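Local atomic coordinates of putative ABC transporter subunit, substrate-binding component (PDB entry 4EVS), a protein that binds 4-hydroxybenzoate, probably as the solute-binding component of an ABC transporter that takes up lignin-derived aromatic acids. Residues A[184-187]-A[188-192]. Sequence-based numbering, arbitrary orientation.
Sequences GPIM and QRIKD. With SO4 (sulfate ion), chain H.
Nearly all of the short amphipathic helix 184-193, in the lobe built round the sheet that contains strands 141-147 and 169-176, takes part here, joining Ile186 and Met187 to Ile190 on the inner side and carrying Gln188 and Arg189 on the outer. Regular i to i+4 bonding defines the turns: Gln188 N donates to Gly184 O (3.1 Å), Arg189 N to Pro185 O, Ile190 N to Ile186 O (2.9 Å) and Lys191 N to Met187 O. Ile186 holds CG1 anti to its own N (chi1 -176°), which sets that carbon 4.0 Å from CD1 of Ile190, and the two side chains pass at a slant. Met187, a selenomethionine bent at chi2 (-50°), brings SE to 4.2 Å from Ile190 CD1. On the exposed side the Arg189 guanidinium meets a sulfate, probably from the crystallisation liquor, edge-on, with sulfur in its plane: NH1 donates a hydrogen bond to sulfate O4 (2.9 Å) and NH2 another to sulfate O1 (2.8 Å), a two-pronged grip. Gln188 NE2 makes a weak hydrogen bond to Asp192 OD1 (3.1 Å, N-H...O 122°). Beyond the helix, Met187 packs on Phe211, Ala214 and Tyr215 of helix 206-217, while Ile186 meets Val174 and Ile190 meets Glu172 of strand 169-176.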
ATOM      1  N   GLY A 184      -2.699 -13.165  21.419  1.00 22.77           N
ATOM      2  CA  GLY A 184      -2.481 -13.181  22.873  1.00 23.21           C
ATOM      3  C   GLY A 184      -1.046 -13.526  23.235  1.00 23.39           C
ATOM      4  O   GLY A 184      -0.389 -12.774  23.981  1.00 23.79           O
ATOM      5  N   PRO A 185      -0.519 -14.625  22.662  1.00 24.32           N
ATOM      6  CA  PRO A 185       0.845 -14.991  23.055  1.00 24.19           C
ATOM      7  C   PRO A 185       1.905 -13.970  22.656  1.00 23.91           C
ATOM      8  O   PRO A 185       2.834 -13.780  23.413  1.00 24.78           O
ATOM      9  CB  PRO A 185       1.055 -16.345  22.377  1.00 24.57           C
ATOM     10  CG  PRO A 185      -0.330 -16.913  22.258  1.00 26.37           C
ATOM     11  CD  PRO A 185      -1.234 -15.743  22.016  1.00 24.19           C
ATOM     12  N   ILE A 186       1.763 -13.300  21.503  1.00 23.10           N
ATOM     13  CA  ILE A 186       2.761 -12.290  21.146  1.00 22.97           C
ATOM     14  C   ILE A 186       2.694 -11.099  22.130  1.00 21.63           C
ATOM     15  O   ILE A 186       3.714 -10.520  22.482  1.00 20.21           O
ATOM     16  CB  ILE A 186       2.651 -11.801  19.655  1.00 24.96           C
ATOM     17  CG1 ILE A 186       3.789 -10.824  19.320  1.00 28.93           C
ATOM     18  CG2 ILE A 186       1.416 -11.135  19.413  1.00 26.85           C
ATOM     19  CD1 ILE A 186       5.231 -11.395  19.425  1.00 33.65           C
HETATM   20  N   MSE A 187       1.496 -10.719  22.564  1.00 21.49           N
HETATM   21  CA  MSE A 187       1.388  -9.608  23.513  1.00 20.73           C
HETATM   22  C   MSE A 187       2.069  -9.929  24.827  1.00 21.50           C
HETATM   23  O   MSE A 187       2.707  -9.076  25.413  1.00 22.47           O
HETATM   24  CB  MSE A 187      -0.059  -9.211  23.756  1.00 20.29           C
HETATM   25  CG  MSE A 187      -0.761  -8.738  22.532  1.00 20.26           C
HETATM   26 SE   MSE A 187       0.199  -7.354  21.466  0.65 21.43          SE
HETATM   27  CE  MSE A 187      -0.546  -7.742  19.768  1.00 22.37           C
ATOM     28  N   GLN A 188       1.969 -11.183  25.244  1.00 21.85           N
ATOM     29  CA  GLN A 188       2.654 -11.616  26.453  1.00 22.83           C
ATOM     30  C   GLN A 188       4.173 -11.535  26.257  1.00 22.34           C
ATOM     31  O   GLN A 188       4.912 -11.065  27.159  1.00 23.00           O
ATOM     32  CB  GLN A 188       2.200 -13.019  26.862  1.00 24.47           C
ATOM     33  CG  GLN A 188       2.792 -13.491  28.166  1.00 26.78           C
ATOM     34  CD  GLN A 188       2.441 -12.599  29.344  1.00 30.91           C
ATOM     35  OE1 GLN A 188       1.294 -12.159  29.486  1.00 34.38           O
ATOM     36  NE2 GLN A 188       3.429 -12.313  30.188  1.00 33.68           N
ATOM     37  N   ARG A 189       4.671 -11.997  25.121  1.00 22.23           N
ATOM     38  CA  ARG A 189       6.123 -11.856  24.850  1.00 22.84           C
ATOM     39  C   ARG A 189       6.582 -10.379  24.841  1.00 22.65           C
ATOM     40  O   ARG A 189       7.657 -10.021  25.368  1.00 23.54           O
ATOM     41  CB  ARG A 189       6.515 -12.549  23.542  1.00 24.53           C
ATOM     42  CG  ARG A 189       6.318 -14.070  23.560  1.00 28.69           C
ATOM     43  CD  ARG A 189       6.578 -14.666  22.183  1.00 32.21           C
ATOM     44  NE  ARG A 189       8.006 -14.605  21.851  1.00 35.01           N
ATOM     45  CZ  ARG A 189       8.521 -14.992  20.681  1.00 37.53           C
ATOM     46  NH1 ARG A 189       7.720 -15.458  19.729  1.00 36.97           N
ATOM     47  NH2 ARG A 189       9.831 -14.892  20.453  1.00 39.57           N
ATOM     48  N   ILE A 190       5.776  -9.510  24.266  1.00 20.79           N
ATOM     49  CA  ILE A 190       6.100  -8.082  24.227  1.00 20.67           C
ATOM     50  C   ILE A 190       6.121  -7.495  25.624  1.00 22.17           C
ATOM     51  O   ILE A 190       7.057  -6.772  25.973  1.00 23.49           O
ATOM     52  CB  ILE A 190       5.157  -7.284  23.284  1.00 20.08           C
ATOM     53  CG1 ILE A 190       5.432  -7.679  21.836  1.00 20.34           C
ATOM     54  CG2 ILE A 190       5.371  -5.760  23.448  1.00 21.50           C
ATOM     55  CD1 ILE A 190       4.377  -7.248  20.895  1.00 21.03           C
ATOM     56  N   LYS A 191       5.136  -7.842  26.439  1.00 23.06           N
ATOM     57  CA  LYS A 191       5.116  -7.391  27.835  1.00 25.12           C
ATOM     58  C   LYS A 191       6.404  -7.826  28.531  1.00 25.68           C
ATOM     59  O   LYS A 191       7.099  -7.016  29.176  1.00 26.45           O
ATOM     60  CB  LYS A 191       3.901  -7.968  28.532  1.00 26.27           C
ATOM     61  CG  LYS A 191       3.667  -7.408  29.896  1.00 30.77           C
ATOM     62  CD  LYS A 191       2.556  -8.170  30.585  1.00 35.86           C
ATOM     63  CE  LYS A 191       2.482  -7.791  32.082  1.00 38.60           C
ATOM     64  NZ  LYS A 191       1.396  -8.555  32.794  1.00 41.65           N
ATOM     65  N   ASP A 192       6.715  -9.104  28.379  1.00 26.74           N
ATOM     66  CA  ASP A 192       7.927  -9.675  28.956  1.00 27.53           C
ATOM     67  C   ASP A 192       9.221  -9.013  28.521  1.00 26.81           C
ATOM     68  O   ASP A 192      10.170  -9.011  29.294  1.00 27.49           O
ATOM     69  CB  ASP A 192       8.018 -11.178  28.686  1.00 29.08           C
ATOM     70  CG  ASP A 192       6.969 -11.984  29.466  1.00 31.45           C
ATOM     71  OD1 ASP A 192       6.363 -11.402  30.392  1.00 35.64           O
ATOM     72  OD2 ASP A 192       6.770 -13.191  29.142  1.00 35.49           O
TER
HETATM   73  S   SO4 H 407      10.255 -16.675  17.182  0.77 63.19           S
HETATM   74  O1  SO4 H 407      10.922 -16.536  18.465  0.77 63.99           O
HETATM   75  O2  SO4 H 407      10.780 -17.844  16.480  0.77 63.73           O
HETATM   76  O3  SO4 H 407      10.495 -15.490  16.357  0.77 63.54           O
HETATM   77  O4  SO4 H 407       8.823 -16.856  17.383  0.77 62.53           O